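Local coordinates for protein Na-K-Cl cotransporter (PDB 3G40) that forms the cytoplasmic C-terminal domain of a transporter that probably moves chloride together with cations across the membrane, at residues Phe39-Thr44 / Glu78-Ser83; Val50-Leu55 / Pro69-Gly74; Ser111-Arg116 / Arg128-Lys133. All coordinates share one frame; numbering follows the deposited sequence.

In the fold
All three contacts lie in the first half of an alpha/beta domain and pack around one mixed sheet, in which the neighbouring strands run 81-86, 49-54, 22-27, 112-116, 140-145. Contact 2 falls within the chain span that contact 1 brackets; contact 3 follows both. The centres of contacts 1 and 2 are about 10 Å apart, and Ser82 of the first meets Ser72 and Val50 of the second. Contact 3 is centred about 19 Å from contact 1 and about 18 Å from contact 2. Helix 30-44 touches the turn before strand 81-86 in contact 1 and Phe114 of strand 112-116, whose Leu113 and Leu115 meet helix 124-136; the contacts thus tie helices to the sheet of this cytoplasmic domain.

Contact 1: Phe39-Thr44 / Glu78-Ser83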
# COMPACT_ATOMS: atom_id res chain seq x y z
N PHE A 39 -1.47 6.67 -4.68
CA PHE A 39 -2.91 6.88 -4.74
C PHE A 39 -3.20 8.31 -5.18
O PHE A 39 -4.05 8.55 -6.02
CB PHE A 39 -3.53 6.58 -3.37
CG PHE A 39 -5.05 6.65 -3.35
CD1 PHE A 39 -5.81 5.89 -4.23
CD2 PHE A 39 -5.70 7.44 -2.42
CE1 PHE A 39 -7.20 5.96 -4.21
CE2 PHE A 39 -7.08 7.52 -2.38
CZ PHE A 39 -7.84 6.76 -3.28
N LEU A 40 -2.47 9.28 -4.62
CA LEU A 40 -2.63 10.67 -5.06
C LEU A 40 -2.28 10.75 -6.54
O LEU A 40 -2.94 11.44 -7.31
CB LEU A 40 -1.70 11.61 -4.24
CG LEU A 40 -2.10 11.76 -2.78
CD1 LEU A 40 -1.00 12.45 -1.92
CD2 LEU A 40 -3.41 12.50 -2.65
N ARG A 41 -1.22 10.04 -6.94
CA ARG A 41 -0.85 10.01 -8.36
C ARG A 41 -1.97 9.39 -9.23
O ARG A 41 -2.29 9.89 -10.32
CB ARG A 41 0.44 9.24 -8.53
CG ARG A 41 0.96 9.20 -9.94
CD ARG A 41 1.84 7.99 -10.09
NE ARG A 41 1.08 6.79 -9.73
CZ ARG A 41 1.62 5.62 -9.40
NH1 ARG A 41 2.95 5.49 -9.37
NH2 ARG A 41 0.84 4.58 -9.09
N ASP A 42 -2.56 8.30 -8.76
CA ASP A 42 -3.63 7.61 -9.51
C ASP A 42 -4.86 8.50 -9.67
O ASP A 42 -5.58 8.40 -10.65
CB ASP A 42 -4.03 6.30 -8.82
CG ASP A 42 -2.91 5.27 -8.82
OD1 ASP A 42 -1.99 5.37 -9.67
OD2 ASP A 42 -2.94 4.38 -7.96
N ILE A 43 -5.08 9.40 -8.71
CA ILE A 43 -6.21 10.32 -8.80
C ILE A 43 -5.94 11.44 -9.82
O ILE A 43 -6.86 11.92 -10.48
CB ILE A 43 -6.54 10.94 -7.42
CG1 ILE A 43 -7.17 9.89 -6.50
CG2 ILE A 43 -7.44 12.16 -7.57
CD1 ILE A 43 -7.25 10.34 -5.02
N THR A 44 -4.68 11.83 -9.95
CA THR A 44 -4.32 13.03 -10.71
C THR A 44 -3.70 12.78 -12.10
O THR A 44 -3.67 13.68 -12.93
CB THR A 44 -3.36 13.94 -9.89
OG1 THR A 44 -2.25 13.17 -9.44
CG2 THR A 44 -4.07 14.51 -8.67
N GLU A 78 6.53 11.51 -12.25
CA GLU A 78 5.52 10.48 -12.51
C GLU A 78 4.31 11.03 -13.27
O GLU A 78 3.24 10.41 -13.31
CB GLU A 78 5.16 9.72 -11.21
CG GLU A 78 6.42 9.08 -10.57
CD GLU A 78 6.17 7.95 -9.56
OE1 GLU A 78 5.10 7.31 -9.60
OE2 GLU A 78 7.07 7.68 -8.73
N GLY A 79 4.51 12.19 -13.90
CA GLY A 79 3.57 12.74 -14.86
C GLY A 79 2.44 13.59 -14.30
O GLY A 79 1.41 13.79 -14.95
N VAL A 80 2.63 14.10 -13.08
CA VAL A 80 1.61 14.93 -12.43
C VAL A 80 2.26 16.28 -12.06
O VAL A 80 3.39 16.32 -11.61
CB VAL A 80 1.06 14.22 -11.20
CG1 VAL A 80 0.16 15.12 -10.38
CG2 VAL A 80 0.26 12.93 -11.66
N PHE A 81 1.56 17.37 -12.31
CA PHE A 81 2.12 18.68 -11.95
C PHE A 81 2.13 18.82 -10.43
O PHE A 81 1.27 18.25 -9.74
CB PHE A 81 1.30 19.79 -12.58
CG PHE A 81 1.35 19.80 -14.08
CD1 PHE A 81 0.19 19.56 -14.82
CD2 PHE A 81 2.54 20.03 -14.74
CE1 PHE A 81 0.23 19.57 -16.20
CE2 PHE A 81 2.60 20.04 -16.12
CZ PHE A 81 1.44 19.81 -16.86
N SER A 82 3.09 19.57 -9.89
CA SER A 82 3.18 19.65 -8.45
C SER A 82 3.89 20.90 -7.96
O SER A 82 4.76 21.46 -8.64
CB SER A 82 3.90 18.42 -7.89
OG SER A 82 3.75 18.36 -6.49
N SER A 83 3.51 21.33 -6.76
CA SER A 83 4.20 22.43 -6.10
C SER A 83 4.13 22.15 -4.60
O SER A 83 3.43 21.23 -4.16
CB SER A 83 3.51 23.75 -6.44
OG SER A 83 2.14 23.71 -6.07
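Arg41 sets its CG anti to the backbone N and then bends at chi3 (57°), which swings the guanidinium round to Glu78, whose own side chain runs extended beyond CG to meet it. The evidence for a salt bridge is direct: Arg41 NH1 lies 2.8 Å from Glu78 OE1, with an N-H...acceptor angle of 156°. The oxygen sits at the edge of the guanidinium, almost in its plane, while the two flat groups are turned 38° apart. Arg41 CD also approaches the same oxygen, OE1 of Glu78, at 3.4 Å. Another part of the guanidinium is held within its own helix, where Arg41 NH2 reaches Asp42 OD1 at 3.0 Å, again in the guanidinium plane but out of the plane of the carboxylate; the bond from Arg41 NE to Asp42 OD1 is weak. Glu78 stands just after helix 64-77, which closes in a Schellman motif with Gly79 at positive phi as the C-prime residue, and the chain then enters strand 81-86, an outermost strand of the sheet within this chain. Next to the charged group, Val80 lays both methyls against the Thr44 hydroxyl, the two side chains crossing at about a right angle. Val80 CG1 comes to 3.2 Å and CG2 of the same valine to 3.4 Å from Thr44 OG1, while that hydroxyl bonds to Leu40 O, one turn back, at 2.8 Å. An alanine replacing Arg41 is likely to leave Asp42 and Glu78 without the cation that joins them. Asp38 also bridges to Arg41 NH1, and Asp42 OD2 accepts a hydrogen bond from Trp192. The other carboxylate oxygen of Glu78, OE2, pairs with Arg154 of the second subunit, which carries the network across the dimer interface.

Contact 2: Val50-Leu55 / Pro69-Gly74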
# COMPACT_ATOMS: atom_id res chain seq x y z
N VAL A 50 -0.89 18.25 -7.86
CA VAL A 50 -0.85 18.05 -6.42
C VAL A 50 -0.05 19.20 -5.76
O VAL A 50 1.14 19.35 -6.01
CB VAL A 50 -0.17 16.72 -6.06
CG1 VAL A 50 -0.02 16.59 -4.56
CG2 VAL A 50 -0.97 15.51 -6.64
N LYS A 51 -0.72 19.99 -4.93
CA LYS A 51 -0.05 20.99 -4.12
C LYS A 51 0.16 20.47 -2.70
O LYS A 51 -0.79 20.20 -1.98
CB LYS A 51 -0.86 22.29 -4.07
CG LYS A 51 -0.13 23.42 -3.34
CD LYS A 51 -0.84 24.75 -3.57
CE LYS A 51 0.14 25.83 -4.01
NZ LYS A 51 1.38 25.86 -3.19
N LEU A 52 1.42 20.31 -2.32
CA LEU A 52 1.74 19.85 -0.98
C LEU A 52 1.80 21.04 -0.03
O LEU A 52 2.64 21.91 -0.19
CB LEU A 52 3.05 19.10 -0.99
CG LEU A 52 3.06 17.94 -1.98
CD1 LEU A 52 4.43 17.33 -2.09
CD2 LEU A 52 1.98 16.86 -1.59
N LEU A 53 0.89 21.07 0.94
CA LEU A 53 0.83 22.15 1.92
C LEU A 53 1.39 21.63 3.24
O LEU A 53 0.68 20.98 4.02
CB LEU A 53 -0.61 22.64 2.10
CG LEU A 53 -0.86 23.71 3.17
CD1 LEU A 53 -0.09 24.97 2.86
CD2 LEU A 53 -2.35 24.01 3.27
N GLY A 54 2.67 21.90 3.45
CA GLY A 54 3.37 21.43 4.63
C GLY A 54 2.98 22.22 5.86
O GLY A 54 3.10 23.45 5.90
N LEU A 55 2.53 21.51 6.88
CA LEU A 55 2.16 22.13 8.14
C LEU A 55 3.19 21.81 9.22
O LEU A 55 3.23 20.70 9.75
CB LEU A 55 0.76 21.68 8.58
CG LEU A 55 -0.32 21.86 7.51
CD1 LEU A 55 -1.65 21.34 8.04
CD2 LEU A 55 -0.44 23.32 7.08
N PRO A 69 10.06 19.06 -0.99
CA PRO A 69 10.53 19.36 -2.35
C PRO A 69 10.87 18.10 -3.11
O PRO A 69 10.65 18.04 -4.32
CB PRO A 69 11.81 20.17 -2.10
CG PRO A 69 11.60 20.77 -0.77
CD PRO A 69 10.86 19.75 0.03
N SER A 70 11.41 17.10 -2.43
CA SER A 70 11.76 15.86 -3.12
C SER A 70 10.50 15.12 -3.58
O SER A 70 10.45 14.54 -4.67
CB SER A 70 12.59 14.95 -2.23
OG SER A 70 12.97 13.78 -2.93
N ILE A 71 9.49 15.11 -2.73
CA ILE A 71 8.27 14.40 -3.06
C ILE A 71 7.55 15.13 -4.19
O ILE A 71 7.03 14.51 -5.10
CB ILE A 71 7.38 14.19 -1.83
CG1 ILE A 71 8.18 13.42 -0.77
CG2 ILE A 71 6.11 13.40 -2.21
CD1 ILE A 71 7.54 13.40 0.59
N SER A 72 7.57 16.46 -4.15
CA SER A 72 6.93 17.25 -5.20
C SER A 72 7.60 16.97 -6.56
O SER A 72 6.92 16.80 -7.57
CB SER A 72 7.00 18.75 -4.83
OG SER A 72 6.15 19.50 -5.68
N GLU A 73 8.92 16.94 -6.58
CA GLU A 73 9.66 16.56 -7.78
C GLU A 73 9.28 15.14 -8.22
O GLU A 73 9.23 14.83 -9.41
CB GLU A 73 11.17 16.65 -7.51
CG GLU A 73 12.04 16.01 -8.58
CD GLU A 73 12.10 16.83 -9.86
OE1 GLU A 73 11.13 17.56 -10.16
OE2 GLU A 73 13.12 16.73 -10.57
N GLY A 74 9.01 14.28 -7.25
CA GLY A 74 8.62 12.91 -7.57
C GLY A 74 7.32 12.88 -8.37
O GLY A 74 7.21 12.14 -9.34
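Leu52 on strand 49-54 and Ser72 on helix 64-77 mark the closest backbone approach, with their CA atoms 7.2 Å apart, and no hydrogen bond links the two segments. Leu52 supplies the strand's side of the contact. It points toward the helix, and its CG stands anti to the carbonyl carbon (chi1 -56°), which carries CD1 up to the helix backbone. There Leu52 CD1 lies 3.9 Å from Ser72 N and 4.0 Å from Ser72 CB, so a methyl rests directly on the helix surface beside the small serine. The same methyl, Leu52 CD1, approaches Ile71 CG2 at 4.3 Å, a looser apolar touch; all three residues are buried. The Ser72 hydroxyl, OG anti to the backbone N, hydrogen-bonds with Ser82 OG on strand 81-86, and Ser82 OG in turn bonds to Val50 O. Ile71 continues the apolar layer toward Leu33, Met34 and Phe37 of helix 30-44. Strands 49-54 and 81-86 are parallel neighbours in the sheet and helix 64-77 connects them, so the contact packs the strand and helix of a beta-alpha-beta crossover.

Contact 3: Ser111-Arg116 / Arg128-Lys133; sequences SILFLR and REIIRK
Ile130 on helix 124-136 pushes its CG2 methyl against two leucines of strand 112-116, in the classic helix-on-strand packing of a beta-alpha-beta unit completed by strand 140-145. The tightest pair is Leu113 CD2 to Ile130 CG2 at 3.3 Å, closer than carbons usually come, and the two side chains cross at about a right angle. Leu115 CD1 stands farther along the strand, 4.0 Å from Ile130 CG2 and 3.9 Å from Ile131 CG1, and thus meets consecutive helix residues with one methyl. With chi1 at -74° Ile130 sets CG1 anti to the carbonyl carbon and leaves CG2 anti to the backbone N, and it is CG2 that meets the strand. The backbone arrangement behind this packing is regular: the axes of strand 112-116 and helix segment 128-133 run 167° apart in direction, nearly antiparallel, and approach to 10.4 Å. Strand 140-145 bonds alongside Leu113 through Gly140 and Leu142, and Pro26 of strand 22-27 touches both leucines, so the apolar patch is flanked by both neighbouring strands. Phe114 packs on helix 30-44 instead. Glu129, Arg132 and Lys133, which make no contact with the strand segment, form a salt-bridge network, the Lys133 link being long. Arg132 NH2 meets the syn lone pair of Glu129 OE2 at 2.9 Å, with that oxygen exactly in the guanidinium plane.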
# COMPACT_ATOMS: atom_id res chain seq x y z
N SER A 111 -9.83 23.38 -7.60
CA SER A 111 -9.04 22.64 -6.63
C SER A 111 -9.94 21.70 -5.84
O SER A 111 -11.13 21.96 -5.71
CB SER A 111 -8.32 23.60 -5.69
OG SER A 111 -7.21 24.20 -6.35
N ILE A 112 -9.34 20.63 -5.32
CA ILE A 112 -10.01 19.67 -4.44
C ILE A 112 -9.14 19.47 -3.20
O ILE A 112 -7.94 19.20 -3.31
CB ILE A 112 -10.14 18.31 -5.12
CG1 ILE A 112 -10.98 18.44 -6.40
CG2 ILE A 112 -10.71 17.25 -4.17
CD1 ILE A 112 -10.86 17.24 -7.32
N LEU A 113 -9.73 19.58 -2.02
CA LEU A 113 -9.00 19.35 -0.77
C LEU A 113 -8.96 17.85 -0.43
O LEU A 113 -10.00 17.22 -0.30
CB LEU A 113 -9.69 20.10 0.38
CG LEU A 113 -9.04 19.93 1.75
CD1 LEU A 113 -7.60 20.46 1.74
CD2 LEU A 113 -9.86 20.65 2.80
N PHE A 114 -7.75 17.31 -0.28
CA PHE A 114 -7.57 15.90 0.05
C PHE A 114 -7.21 15.71 1.52
O PHE A 114 -6.14 16.12 1.97
CB PHE A 114 -6.49 15.28 -0.84
CG PHE A 114 -6.37 13.78 -0.70
CD1 PHE A 114 -7.00 12.95 -1.60
CD2 PHE A 114 -5.63 13.22 0.33
CE1 PHE A 114 -6.90 11.56 -1.49
CE2 PHE A 114 -5.53 11.83 0.45
CZ PHE A 114 -6.17 11.00 -0.47
N LEU A 115 -8.11 15.05 2.26
CA LEU A 115 -7.92 14.84 3.69
C LEU A 115 -7.91 13.37 4.03
O LEU A 115 -8.65 12.57 3.44
CB LEU A 115 -9.05 15.50 4.49
CG LEU A 115 -9.28 16.99 4.30
CD1 LEU A 115 -10.54 17.41 5.01
CD2 LEU A 115 -8.09 17.78 4.82
N ARG A 116 -7.09 13.02 5.00
CA ARG A 116 -7.06 11.67 5.53
C ARG A 116 -7.98 11.63 6.75
O ARG A 116 -8.00 12.56 7.57
CB ARG A 116 -5.62 11.30 5.90
CG ARG A 116 -5.43 9.92 6.50
CD ARG A 116 -3.99 9.74 6.99
NE ARG A 116 -3.93 8.78 8.09
CZ ARG A 116 -3.88 9.13 9.37
NH1 ARG A 116 -3.86 10.41 9.71
NH2 ARG A 116 -3.84 8.19 10.31
N ARG A 128 -14.21 18.51 10.41
CA ARG A 128 -15.55 18.88 10.00
C ARG A 128 -15.60 20.36 9.61
O ARG A 128 -16.23 20.73 8.62
CB ARG A 128 -16.54 18.62 11.14
CG ARG A 128 -17.89 18.07 10.70
CD ARG A 128 -18.75 17.73 11.90
NE ARG A 128 -18.02 16.93 12.88
CZ ARG A 128 -18.35 16.82 14.17
NH1 ARG A 128 -19.39 17.48 14.65
NH2 ARG A 128 -17.62 16.06 14.97
N GLU A 129 -14.92 21.20 10.39
CA GLU A 129 -14.90 22.63 10.11
C GLU A 129 -14.16 22.92 8.80
O GLU A 129 -14.59 23.77 8.02
CB GLU A 129 -14.22 23.38 11.27
CG GLU A 129 -14.26 24.89 11.13
CD GLU A 129 -15.66 25.41 10.86
OE1 GLU A 129 -16.64 24.76 11.29
OE2 GLU A 129 -15.78 26.48 10.22
N ILE A 130 -13.06 22.21 8.58
CA ILE A 130 -12.30 22.33 7.35
C ILE A 130 -13.18 21.97 6.16
O ILE A 130 -13.24 22.69 5.16
CB ILE A 130 -11.06 21.42 7.37
CG1 ILE A 130 -10.00 22.01 8.30
CG2 ILE A 130 -10.49 21.25 5.97
CD1 ILE A 130 -9.52 23.37 7.87
N ILE A 131 -13.88 20.84 6.28
CA ILE A 131 -14.79 20.36 5.24
C ILE A 131 -15.89 21.37 4.92
O ILE A 131 -16.20 21.62 3.76
CB ILE A 131 -15.43 19.02 5.65
CG1 ILE A 131 -14.36 17.92 5.65
CG2 ILE A 131 -16.59 18.66 4.74
CD1 ILE A 131 -14.83 16.60 6.23
N ARG A 132 -16.46 21.96 5.96
CA ARG A 132 -17.50 22.96 5.81
C ARG A 132 -16.95 24.20 5.08
O ARG A 132 -17.60 24.75 4.18
CB ARG A 132 -18.02 23.35 7.20
CG ARG A 132 -19.48 23.70 7.29
CD ARG A 132 -19.83 24.08 8.72
NE ARG A 132 -18.97 25.16 9.21
CZ ARG A 132 -19.39 26.40 9.46
NH1 ARG A 132 -20.67 26.72 9.30
NH2 ARG A 132 -18.54 27.32 9.89
N LYS A 133 -15.74 24.61 5.46
CA LYS A 133 -15.08 25.78 4.89
C LYS A 133 -14.68 25.60 3.42
O LYS A 133 -14.67 26.57 2.66
CB LYS A 133 -13.82 26.13 5.69
CG LYS A 133 -14.05 26.59 7.13
CD LYS A 133 -14.35 28.09 7.21
CE LYS A 133 -14.39 28.56 8.66
NZ LYS A 133 -15.19 29.80 8.85